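Local coordinates for protein putative beta-glucosidase (Bifidobacterium adolescentis, PDB 5WAB) that acts as a family GH3 beta-glucosidase that hydrolyses terminal sugar linkages, and probably also releases terminal arabinopyranose from ginsenosides, at residues M41-S52 with S65-L77; E582-A594 with E640-S652. All coordinates share one frame; numbering follows the deposited sequence.

In the fold
Interaction 1 (41-52 with 65-77) comes first along the chain and lies in the N-terminal, TIM-barrel-type domain. It joins the loop after strand 41-44 to the loop that leads into helix 74-77. Interaction 2 (582-594 with 640-652) follows much later, in the fibronectin type III-like domain. It pairs strand 580-590 with strand 642-648, the two inner strands of a four-stranded antiparallel sheet. The contacts share no sheet or helix. The centres of interaction 1 and interaction 2 are about 36 Å apart, on opposite sides of the chain's centre. The nearest atoms of interaction 1 and interaction 2 are about 10 Å apart. The first is a loop contact beside strand 41-44; the second is strand pairing within the fibronectin type III-like domain.

Interaction 1: residues M41-S52 with S65-L77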
loop_
_atom_site.group_PDB
_atom_site.type_symbol
_atom_site.label_atom_id
_atom_site.label_comp_id
_atom_site.label_asym_id
_atom_site.label_seq_id
_atom_site.Cartn_x
_atom_site.Cartn_y
_atom_site.Cartn_z
ATOM N N MET A 41 9.673 -18.588 15.034
ATOM C CA MET A 41 9.905 -17.158 15.181
ATOM C C MET A 41 8.997 -16.359 14.254
ATOM O O MET A 41 8.769 -16.732 13.100
ATOM C CB MET A 41 11.366 -16.805 14.887
ATOM C CG MET A 41 11.664 -15.306 14.972
ATOM S SD MET A 41 13.353 -14.821 14.538
ATOM C CE MET A 41 14.292 -15.545 15.884
ATOM N N ILE A 42 8.475 -15.260 14.783
ATOM C CA ILE A 42 7.668 -14.292 14.053
ATOM C C ILE A 42 8.418 -12.967 14.108
ATOM O O ILE A 42 8.879 -12.567 15.184
ATOM C CB ILE A 42 6.257 -14.178 14.671
ATOM C CG1 ILE A 42 5.257 -15.024 13.890
ATOM C CG2 ILE A 42 5.782 -12.752 14.762
ATOM C CD1 ILE A 42 5.600 -16.483 13.866
ATOM N N THR A 43 8.571 -12.303 12.958
ATOM C CA THR A 43 9.302 -11.037 12.937
ATOM C C THR A 43 8.832 -10.161 11.781
ATOM O O THR A 43 8.207 -10.626 10.825
ATOM C CB THR A 43 10.821 -11.243 12.847
ATOM O OG1 THR A 43 11.476 -9.972 12.914
ATOM C CG2 THR A 43 11.202 -11.914 11.541
ATOM N N ASP A 44 9.170 -8.879 11.883
ATOM C CA ASP A 44 8.706 -7.855 10.955
ATOM C C ASP A 44 9.283 -8.025 9.556
ATOM O O ASP A 44 10.271 -8.729 9.327
ATOM C CB ASP A 44 9.067 -6.461 11.462
ATOM C CG ASP A 44 8.016 -5.896 12.365
ATOM O OD1 ASP A 44 6.824 -6.061 12.041
ATOM O OD2 ASP A 44 8.374 -5.312 13.409
ATOM N N GLY A 45 8.643 -7.338 8.615
ATOM C CA GLY A 45 9.173 -7.206 7.288
ATOM C C GLY A 45 8.155 -7.012 6.186
ATOM O O GLY A 45 7.972 -7.885 5.337
ATOM N N PRO A 46 7.477 -5.862 6.162
ATOM C CA PRO A 46 6.599 -5.578 5.014
ATOM C C PRO A 46 7.382 -5.378 3.730
ATOM O O PRO A 46 6.845 -5.603 2.638
ATOM C CB PRO A 46 5.861 -4.298 5.435
ATOM C CG PRO A 46 6.082 -4.190 6.915
ATOM C CD PRO A 46 7.419 -4.792 7.170
ATOM N N HIS A 47 8.640 -4.955 3.826
ATOM C CA HIS A 47 9.502 -4.831 2.659
ATOM C C HIS A 47 10.853 -5.502 2.893
ATOM O O HIS A 47 11.877 -5.039 2.384
ATOM C CB HIS A 47 9.673 -3.365 2.257
ATOM C CG HIS A 47 10.170 -2.485 3.361
ATOM N ND1 HIS A 47 9.331 -1.683 4.105
ATOM C CD2 HIS A 47 11.416 -2.279 3.848
ATOM C CE1 HIS A 47 10.040 -1.017 5.000
ATOM N NE2 HIS A 47 11.309 -1.362 4.865
ATOM N N GLY A 48 10.872 -6.596 3.642
ATOM C CA GLY A 48 12.084 -7.375 3.834
ATOM C C GLY A 48 12.259 -7.908 5.241
ATOM O O GLY A 48 11.825 -7.308 6.221
ATOM N N LEU A 49 12.937 -9.047 5.350
ATOM C CA LEU A 49 13.165 -9.674 6.647
ATOM C C LEU A 49 13.929 -8.742 7.575
ATOM O O LEU A 49 15.005 -8.244 7.230
ATOM C CB LEU A 49 13.948 -10.970 6.461
ATOM C CG LEU A 49 14.354 -11.700 7.738
ATOM C CD1 LEU A 49 13.127 -12.128 8.513
ATOM C CD2 LEU A 49 15.221 -12.890 7.404
ATOM N N ARG A 50 13.367 -8.495 8.755
ATOM C CA ARG A 50 14.017 -7.694 9.792
ATOM C C ARG A 50 14.077 -8.548 11.050
ATOM O O ARG A 50 13.237 -8.425 11.942
ATOM C CB ARG A 50 13.276 -6.381 10.034
ATOM N N LYS A 51 15.092 -9.404 11.117
ATOM C CA LYS A 51 15.314 -10.277 12.258
ATOM C C LYS A 51 16.240 -9.571 13.251
ATOM O O LYS A 51 16.502 -8.373 13.136
ATOM C CB LYS A 51 15.893 -11.600 11.758
ATOM C CG LYS A 51 15.811 -12.780 12.696
ATOM C CD LYS A 51 16.564 -13.948 12.102
ATOM C CE LYS A 51 16.689 -15.094 13.088
ATOM N NZ LYS A 51 17.519 -16.193 12.525
ATOM N N SER A 52 16.772 -10.309 14.221
ATOM C CA SER A 52 17.650 -9.730 15.232
ATOM C C SER A 52 18.530 -10.794 15.893
ATOM O O SER A 52 19.527 -11.247 15.328
ATOM C CB SER A 52 16.832 -8.989 16.288
ATOM O OG SER A 52 17.657 -8.575 17.360
ATOM N N SER A 65 18.339 -6.762 12.278
ATOM C CA SER A 65 19.753 -6.431 12.160
ATOM C C SER A 65 20.534 -7.564 11.493
ATOM O O SER A 65 21.707 -7.402 11.164
ATOM C CB SER A 65 20.345 -6.118 13.535
ATOM O OG SER A 65 19.767 -4.943 14.076
ATOM N N VAL A 66 19.889 -8.710 11.308
ATOM C CA VAL A 66 20.487 -9.773 10.490
ATOM C C VAL A 66 20.485 -9.319 9.035
ATOM O O VAL A 66 19.433 -8.890 8.532
ATOM C CB VAL A 66 19.711 -11.084 10.660
ATOM C CG1 VAL A 66 20.171 -12.112 9.636
ATOM C CG2 VAL A 66 19.876 -11.629 12.067
ATOM N N PRO A 67 21.606 -9.412 8.319
ATOM C CA PRO A 67 21.659 -8.884 6.943
ATOM C C PRO A 67 20.611 -9.517 6.045
ATOM O O PRO A 67 20.545 -10.738 5.896
ATOM C CB PRO A 67 23.081 -9.233 6.489
ATOM C CG PRO A 67 23.863 -9.343 7.756
ATOM C CD PRO A 67 22.913 -9.929 8.761
ATOM N N ALA A 68 19.779 -8.668 5.451
ATOM C CA ALA A 68 18.728 -9.118 4.552
ATOM C C ALA A 68 18.546 -8.078 3.459
ATOM O O ALA A 68 19.020 -6.945 3.566
ATOM C CB ALA A 68 17.414 -9.364 5.303
ATOM N N THR A 69 17.848 -8.476 2.400
ATOM C CA THR A 69 17.572 -7.565 1.298
ATOM C C THR A 69 16.504 -6.559 1.709
ATOM O O THR A 69 15.387 -6.941 2.076
ATOM C CB THR A 69 17.126 -8.339 0.063
ATOM O OG1 THR A 69 18.174 -9.234 -0.334
ATOM C CG2 THR A 69 16.799 -7.374 -1.083
ATOM N N CYS A 70 16.844 -5.275 1.652
ATOM C CA CYS A 70 15.892 -4.214 1.959
ATOM C C CYS A 70 15.191 -3.837 0.662
ATOM O O CYS A 70 15.735 -3.100 -0.163
ATOM C CB CYS A 70 16.598 -3.022 2.598
ATOM S SG CYS A 70 15.501 -1.650 3.067
ATOM N N PHE A 71 13.984 -4.351 0.472
ATOM C CA PHE A 71 13.217 -4.009 -0.713
ATOM C C PHE A 71 12.619 -2.613 -0.567
ATOM O O PHE A 71 12.523 -2.083 0.543
ATOM C CB PHE A 71 12.120 -5.046 -0.937
ATOM C CG PHE A 71 12.647 -6.417 -1.223
ATOM C CD1 PHE A 71 12.993 -6.787 -2.511
ATOM C CD2 PHE A 71 12.796 -7.341 -0.203
ATOM C CE1 PHE A 71 13.485 -8.048 -2.777
ATOM C CE2 PHE A 71 13.287 -8.603 -0.462
ATOM C CZ PHE A 71 13.631 -8.957 -1.752
ATOM N N PRO A 72 12.213 -1.987 -1.669
ATOM C CA PRO A 72 11.599 -0.665 -1.564
ATOM C C PRO A 72 10.341 -0.730 -0.722
ATOM O O PRO A 72 9.526 -1.652 -0.885
ATOM C CB PRO A 72 11.283 -0.295 -3.024
ATOM C CG PRO A 72 11.310 -1.587 -3.768
ATOM C CD PRO A 72 12.349 -2.410 -3.074
ATOM N N PRO A 73 10.179 0.197 0.225
ATOM C CA PRO A 73 8.920 0.283 0.969
ATOM C C PRO A 73 7.735 0.465 0.035
ATOM O O PRO A 73 7.860 0.940 -1.093
ATOM C CB PRO A 73 9.121 1.508 1.863
ATOM C CG PRO A 73 10.602 1.549 2.080
ATOM C CD PRO A 73 11.213 1.086 0.783
ATOM N N ALA A 74 6.562 0.086 0.541
ATOM C CA ALA A 74 5.370 0.019 -0.298
ATOM C C ALA A 74 5.012 1.370 -0.912
ATOM O O ALA A 74 4.462 1.413 -2.018
ATOM C CB ALA A 74 4.202 -0.539 0.514
ATOM N N ALA A 75 5.306 2.478 -0.224
ATOM C CA ALA A 75 5.021 3.795 -0.793
ATOM C C ALA A 75 5.725 3.989 -2.126
ATOM O O ALA A 75 5.269 4.779 -2.962
ATOM C CB ALA A 75 5.424 4.902 0.177
ATOM N N GLY A 76 6.849 3.309 -2.325
ATOM C CA GLY A 76 7.529 3.307 -3.603
ATOM C C GLY A 76 7.032 2.196 -4.503
ATOM O O GLY A 76 6.673 2.443 -5.657
ATOM N N LEU A 77 6.991 0.967 -3.978
ATOM C CA LEU A 77 6.636 -0.181 -4.805
ATOM C C LEU A 77 5.216 -0.088 -5.344
ATOM O O LEU A 77 4.924 -0.661 -6.399
ATOM C CB LEU A 77 6.811 -1.481 -4.011
ATOM C CG LEU A 77 6.821 -2.774 -4.836
ATOM C CD1 LEU A 77 7.830 -2.659 -5.971
ATOM C CD2 LEU A 77 7.158 -3.967 -3.967
HETATM O O HOH W 1 6.866 -1.638 3.226
HETATM O O HOH W 2 17.113 -9.662 9.108
#
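H47 has its CG between the backbone N and the carbonyl carbon (chi1 55°), which lays its imidazole against P73. F71 has its CG beside the backbone N and anti to the carbonyl carbon (chi1 -64°), which brings its ring edge to the H47 carbonyl. P73 CG sits over the centre of one imidazole face, 4.0 Å from the H47 ring centroid, as a CH-pi contact. A water lies in the imidazole plane, 2.6 Å from H47 ND1, and accepts the A74 N-H. It ties the ring to the start of helix 74-77. H47 O takes the F71 N-H, with 2.9 Å between H47 O and F71 N. The same oxygen lies in the plane of the F71 ring, 3.6 Å from F71 CD2. T69 CG2 lies over the rim of one face of that ring, and the F71 side chain packs on helix 83-99.

At the other end, K51 O accepts from S65 N at 2.6 Å. K51 CB rests on V66 CG2 at 4.0 Å. The extended lysine chain carries NZ on to a salt bridge with E100. A second water accepts from K51 N and donates to V66 O, so it bridges the two backbones. Between these ends, A68 CB meets L49 CB at 4.0 Å. T43 OG1 donates to R50 O, which ties the loop back to its strand. The arrangement is that of a loop after the first parallel strand of a TIM-barrel-type GH3 domain, held by a neighbouring loop and helix start.

Interaction 2: residues E582-A594 with E640-S652; sequences ETVQVYVAPGKAA and EAGEYTVEVGTSS
The Y587 ring meets E647 and S652 obliquely, and it stacks on the ring of H600. The E647 carboxylate is turned 58° from the Y587 ring plane, with E647 OE1 3.5 Å from Y587 CB; that oxygen also bonds H600. S652 CA lies 3.5 Å from Y587 CZ. Y644 has E640 O in plane at its ring edge and takes F627 edge-to-face. P590 CB reaches Y644 CD2 obliquely at 3.7 Å.

Y587 OH donates to Q585 OE1 at 2.7 Å, and this fixes the amide. Q585 NE2 then bonds G543 O. Near the strand ends, E640 OE1 uses its syn lone pair to accept from A594 N at 3.2 Å; Y629 also bonds this oxygen. A bend at chi2 (64°) turns the E582 carboxylate toward T650, whose CG2 lies 3.4 Å from E582 CD. E582 OE2 is salt-bridged to K493.

Q585-G649, Y587-E647 and A589-T645 are hydrogen-bonded antiparallel pairs with two backbone bonds each. E647 N to Y587 O is the straightest, at 2.8 Å and 178°. The face with V586, V588, V646 and V648 is apolar: V586 CG1 meets V646 CG1 at 3.8 Å. Strands 551-560 and 615-622 pack against this valine face. Such a two-layer packing of antiparallel strands is characteristic of a fibronectin type III-like beta sandwich.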
loop_
_atom_site.group_PDB
_atom_site.type_symbol
_atom_site.label_atom_id
_atom_site.label_comp_id
_atom_site.label_asym_id
_atom_site.label_seq_id
_atom_site.Cartn_x
_atom_site.Cartn_y
_atom_site.Cartn_z
ATOM N N GLU A 582 3.609 0.873 -20.139
ATOM C CA GLU A 582 2.454 1.733 -19.921
ATOM C C GLU A 582 1.443 0.997 -19.058
ATOM O O GLU A 582 1.255 -0.213 -19.208
ATOM C CB GLU A 582 1.815 2.141 -21.260
ATOM C CG GLU A 582 0.551 2.987 -21.158
ATOM C CD GLU A 582 0.793 4.344 -20.532
ATOM O OE1 GLU A 582 1.030 5.314 -21.285
ATOM O OE2 GLU A 582 0.757 4.438 -19.287
ATOM N N THR A 583 0.798 1.721 -18.153
ATOM C CA THR A 583 -0.189 1.135 -17.257
ATOM C C THR A 583 -1.563 1.682 -17.620
ATOM O O THR A 583 -1.891 2.826 -17.288
ATOM C CB THR A 583 0.152 1.424 -15.799
ATOM O OG1 THR A 583 1.416 0.828 -15.487
ATOM C CG2 THR A 583 -0.917 0.846 -14.878
ATOM N N VAL A 584 -2.368 0.854 -18.282
ATOM C CA VAL A 584 -3.723 1.232 -18.663
ATOM C C VAL A 584 -4.636 1.064 -17.459
ATOM O O VAL A 584 -4.546 0.073 -16.725
ATOM C CB VAL A 584 -4.206 0.385 -19.854
ATOM C CG1 VAL A 584 -5.637 0.750 -20.232
ATOM C CG2 VAL A 584 -3.272 0.560 -21.043
ATOM N N GLN A 585 -5.523 2.035 -17.252
ATOM C CA GLN A 585 -6.375 2.085 -16.074
ATOM C C GLN A 585 -7.832 2.167 -16.502
ATOM O O GLN A 585 -8.169 2.862 -17.464
ATOM C CB GLN A 585 -6.003 3.286 -15.180
ATOM C CG GLN A 585 -4.502 3.377 -14.901
ATOM C CD GLN A 585 -4.073 4.680 -14.251
ATOM O OE1 GLN A 585 -4.862 5.353 -13.588
ATOM N NE2 GLN A 585 -2.806 5.036 -14.436
ATOM N N VAL A 586 -8.692 1.450 -15.784
ATOM C CA VAL A 586 -10.122 1.415 -16.060
ATOM C C VAL A 586 -10.851 1.969 -14.846
ATOM O O VAL A 586 -10.628 1.512 -13.719
ATOM C CB VAL A 586 -10.614 -0.008 -16.387
ATOM C CG1 VAL A 586 -12.133 -0.027 -16.527
ATOM C CG2 VAL A 586 -9.950 -0.522 -17.654
ATOM N N TYR A 587 -11.699 2.969 -15.076
ATOM C CA TYR A 587 -12.541 3.560 -14.049
ATOM C C TYR A 587 -14.006 3.335 -14.395
ATOM O O TYR A 587 -14.369 3.217 -15.567
ATOM C CB TYR A 587 -12.259 5.065 -13.903
ATOM C CG TYR A 587 -10.853 5.382 -13.447
ATOM C CD1 TYR A 587 -9.794 5.388 -14.341
ATOM C CD2 TYR A 587 -10.589 5.692 -12.121
ATOM C CE1 TYR A 587 -8.513 5.673 -13.927
ATOM C CE2 TYR A 587 -9.313 5.978 -11.699
ATOM C CZ TYR A 587 -8.278 5.967 -12.605
ATOM O OH TYR A 587 -7.004 6.253 -12.179
ATOM N N VAL A 588 -14.850 3.257 -13.371
ATOM C CA VAL A 588 -16.291 3.142 -13.560
ATOM C C VAL A 588 -16.928 4.430 -13.067
ATOM O O VAL A 588 -16.788 4.790 -11.891
ATOM C CB VAL A 588 -16.874 1.919 -12.835
ATOM C CG1 VAL A 588 -18.393 2.005 -12.794
ATOM C CG2 VAL A 588 -16.436 0.638 -13.536
ATOM N N ALA A 589 -17.631 5.122 -13.964
ATOM C CA ALA A 589 -18.303 6.377 -13.639
ATOM C C ALA A 589 -19.805 6.139 -13.612
ATOM O O ALA A 589 -20.450 6.106 -14.672
ATOM C CB ALA A 589 -17.949 7.473 -14.649
ATOM N N PRO A 590 -20.406 5.972 -12.440
ATOM C CA PRO A 590 -21.829 5.645 -12.372
ATOM C C PRO A 590 -22.700 6.879 -12.508
ATOM O O PRO A 590 -22.293 8.007 -12.219
ATOM C CB PRO A 590 -21.975 5.023 -10.980
ATOM C CG PRO A 590 -20.929 5.731 -10.176
ATOM C CD PRO A 590 -19.776 5.990 -11.109
ATOM N N GLY A 591 -23.929 6.641 -12.958
ATOM C CA GLY A 591 -24.917 7.692 -13.005
ATOM C C GLY A 591 -25.473 8.017 -11.636
ATOM O O GLY A 591 -25.058 7.470 -10.615
ATOM N N LYS A 592 -26.398 8.979 -11.622
ATOM C CA LYS A 592 -27.040 9.395 -10.383
ATOM C C LYS A 592 -27.665 8.191 -9.691
ATOM O O LYS A 592 -28.441 7.447 -10.294
ATOM C CB LYS A 592 -28.100 10.465 -10.668
ATOM C CG LYS A 592 -28.810 10.952 -9.411
ATOM C CD LYS A 592 -27.839 11.594 -8.430
ATOM C CE LYS A 592 -28.515 12.040 -7.132
ATOM N NZ LYS A 592 -29.578 13.073 -7.343
ATOM N N ALA A 593 -27.331 8.010 -8.417
ATOM C CA ALA A 593 -27.759 6.853 -7.643
ATOM C C ALA A 593 -28.493 7.302 -6.387
ATOM O O ALA A 593 -28.517 8.485 -6.036
ATOM C CB ALA A 593 -26.567 5.962 -7.267
ATOM N N ALA A 594 -29.094 6.328 -5.698
ATOM C CA ALA A 594 -29.803 6.606 -4.457
ATOM C C ALA A 594 -28.869 7.008 -3.330
ATOM O O ALA A 594 -29.343 7.500 -2.303
ATOM C CB ALA A 594 -30.624 5.390 -4.029
ATOM N N GLU A 640 -27.302 -0.967 -8.849
ATOM C CA GLU A 640 -28.497 -0.222 -9.210
ATOM C C GLU A 640 -28.663 -0.192 -10.726
ATOM O O GLU A 640 -27.691 -0.019 -11.466
ATOM C CB GLU A 640 -28.394 1.191 -8.631
ATOM C CG GLU A 640 -29.698 1.932 -8.457
ATOM C CD GLU A 640 -29.508 3.262 -7.752
ATOM O OE1 GLU A 640 -28.903 3.278 -6.658
ATOM O OE2 GLU A 640 -29.950 4.294 -8.294
ATOM N N ALA A 641 -29.900 -0.365 -11.184
ATOM C CA ALA A 641 -30.170 -0.327 -12.615
ATOM C C ALA A 641 -29.880 1.054 -13.179
ATOM O O ALA A 641 -30.162 2.074 -12.545
ATOM C CB ALA A 641 -31.622 -0.701 -12.897
ATOM N N GLY A 642 -29.295 1.084 -14.363
ATOM C CA GLY A 642 -29.032 2.330 -15.047
ATOM C C GLY A 642 -27.745 2.245 -15.843
ATOM O O GLY A 642 -27.172 1.176 -16.032
ATOM N N GLU A 643 -27.290 3.411 -16.289
ATOM C CA GLU A 643 -26.115 3.496 -17.140
ATOM C C GLU A 643 -24.864 3.721 -16.303
ATOM O O GLU A 643 -24.878 4.464 -15.317
ATOM C CB GLU A 643 -26.280 4.615 -18.164
ATOM C CG GLU A 643 -27.566 4.503 -18.951
ATOM C CD GLU A 643 -27.678 5.554 -20.023
ATOM O OE1 GLU A 643 -27.168 6.666 -19.799
ATOM O OE2 GLU A 643 -28.314 5.286 -21.064
ATOM N N TYR A 644 -23.784 3.064 -16.703
ATOM C CA TYR A 644 -22.484 3.205 -16.069
ATOM C C TYR A 644 -21.467 3.485 -17.159
ATOM O O TYR A 644 -21.431 2.780 -18.172
ATOM C CB TYR A 644 -22.085 1.944 -15.295
ATOM C CG TYR A 644 -22.986 1.609 -14.129
ATOM C CD1 TYR A 644 -24.203 0.974 -14.324
ATOM C CD2 TYR A 644 -22.616 1.920 -12.827
ATOM C CE1 TYR A 644 -25.025 0.663 -13.263
ATOM C CE2 TYR A 644 -23.432 1.610 -11.759
ATOM C CZ TYR A 644 -24.635 0.981 -11.988
ATOM O OH TYR A 644 -25.457 0.671 -10.936
ATOM N N THR A 645 -20.644 4.506 -16.955
ATOM C CA THR A 645 -19.630 4.871 -17.933
ATOM C C THR A 645 -18.324 4.175 -17.578
ATOM O O THR A 645 -17.830 4.305 -16.452
ATOM C CB THR A 645 -19.426 6.385 -17.984
ATOM O OG1 THR A 645 -20.606 7.020 -18.492
ATOM C CG2 THR A 645 -18.260 6.717 -18.894
ATOM N N VAL A 646 -17.789 3.409 -18.523
ATOM C CA VAL A 646 -16.486 2.776 -18.378
ATOM C C VAL A 646 -15.456 3.681 -19.038
ATOM O O VAL A 646 -15.578 4.009 -20.224
ATOM C CB VAL A 646 -16.470 1.371 -18.998
ATOM C CG1 VAL A 646 -15.097 0.754 -18.850
ATOM C CG2 VAL A 646 -17.521 0.498 -18.339
ATOM N N GLU A 647 -14.463 4.113 -18.264
ATOM C CA GLU A 647 -13.406 4.989 -18.743
ATOM C C GLU A 647 -12.105 4.207 -18.858
ATOM O O GLU A 647 -11.740 3.453 -17.951
ATOM C CB GLU A 647 -13.214 6.184 -17.806
ATOM C CG GLU A 647 -14.470 7.023 -17.617
ATOM C CD GLU A 647 -14.343 8.026 -16.486
ATOM O OE1 GLU A 647 -13.456 7.844 -15.625
ATOM O OE2 GLU A 647 -15.142 8.989 -16.450
ATOM N N VAL A 648 -11.397 4.403 -19.966
ATOM C CA VAL A 648 -10.117 3.753 -20.215
ATOM C C VAL A 648 -9.080 4.839 -20.446
ATOM O O VAL A 648 -9.303 5.760 -21.241
ATOM C CB VAL A 648 -10.188 2.793 -21.418
ATOM C CG1 VAL A 648 -8.855 2.091 -21.617
ATOM C CG2 VAL A 648 -11.308 1.786 -21.228
ATOM N N GLY A 649 -7.965 4.747 -19.743
ATOM C CA GLY A 649 -6.939 5.755 -19.875
ATOM C C GLY A 649 -5.653 5.352 -19.196
ATOM O O GLY A 649 -5.432 4.181 -18.882
ATOM N N THR A 650 -4.791 6.346 -18.991
ATOM C CA THR A 650 -3.497 6.129 -18.359
ATOM C C THR A 650 -3.357 6.924 -17.069
ATOM O O THR A 650 -2.258 6.991 -16.504
ATOM C CB THR A 650 -2.372 6.475 -19.334
ATOM O OG1 THR A 650 -2.548 7.812 -19.808
ATOM C CG2 THR A 650 -2.414 5.527 -20.519
ATOM N N SER A 651 -4.453 7.495 -16.578
ATOM C CA SER A 651 -4.495 8.358 -15.407
ATOM C C SER A 651 -5.957 8.601 -15.063
ATOM O O SER A 651 -6.832 8.504 -15.926
ATOM C CB SER A 651 -3.762 9.678 -15.666
ATOM O OG SER A 651 -3.931 10.597 -14.607
ATOM N N SER A 652 -6.205 8.969 -13.802
ATOM C CA SER A 652 -7.552 9.349 -13.389
ATOM C C SER A 652 -8.032 10.625 -14.067
ATOM O O SER A 652 -9.234 10.908 -14.045
ATOM C CB SER A 652 -7.611 9.512 -11.869
ATOM O OG SER A 652 -6.749 10.551 -11.440
#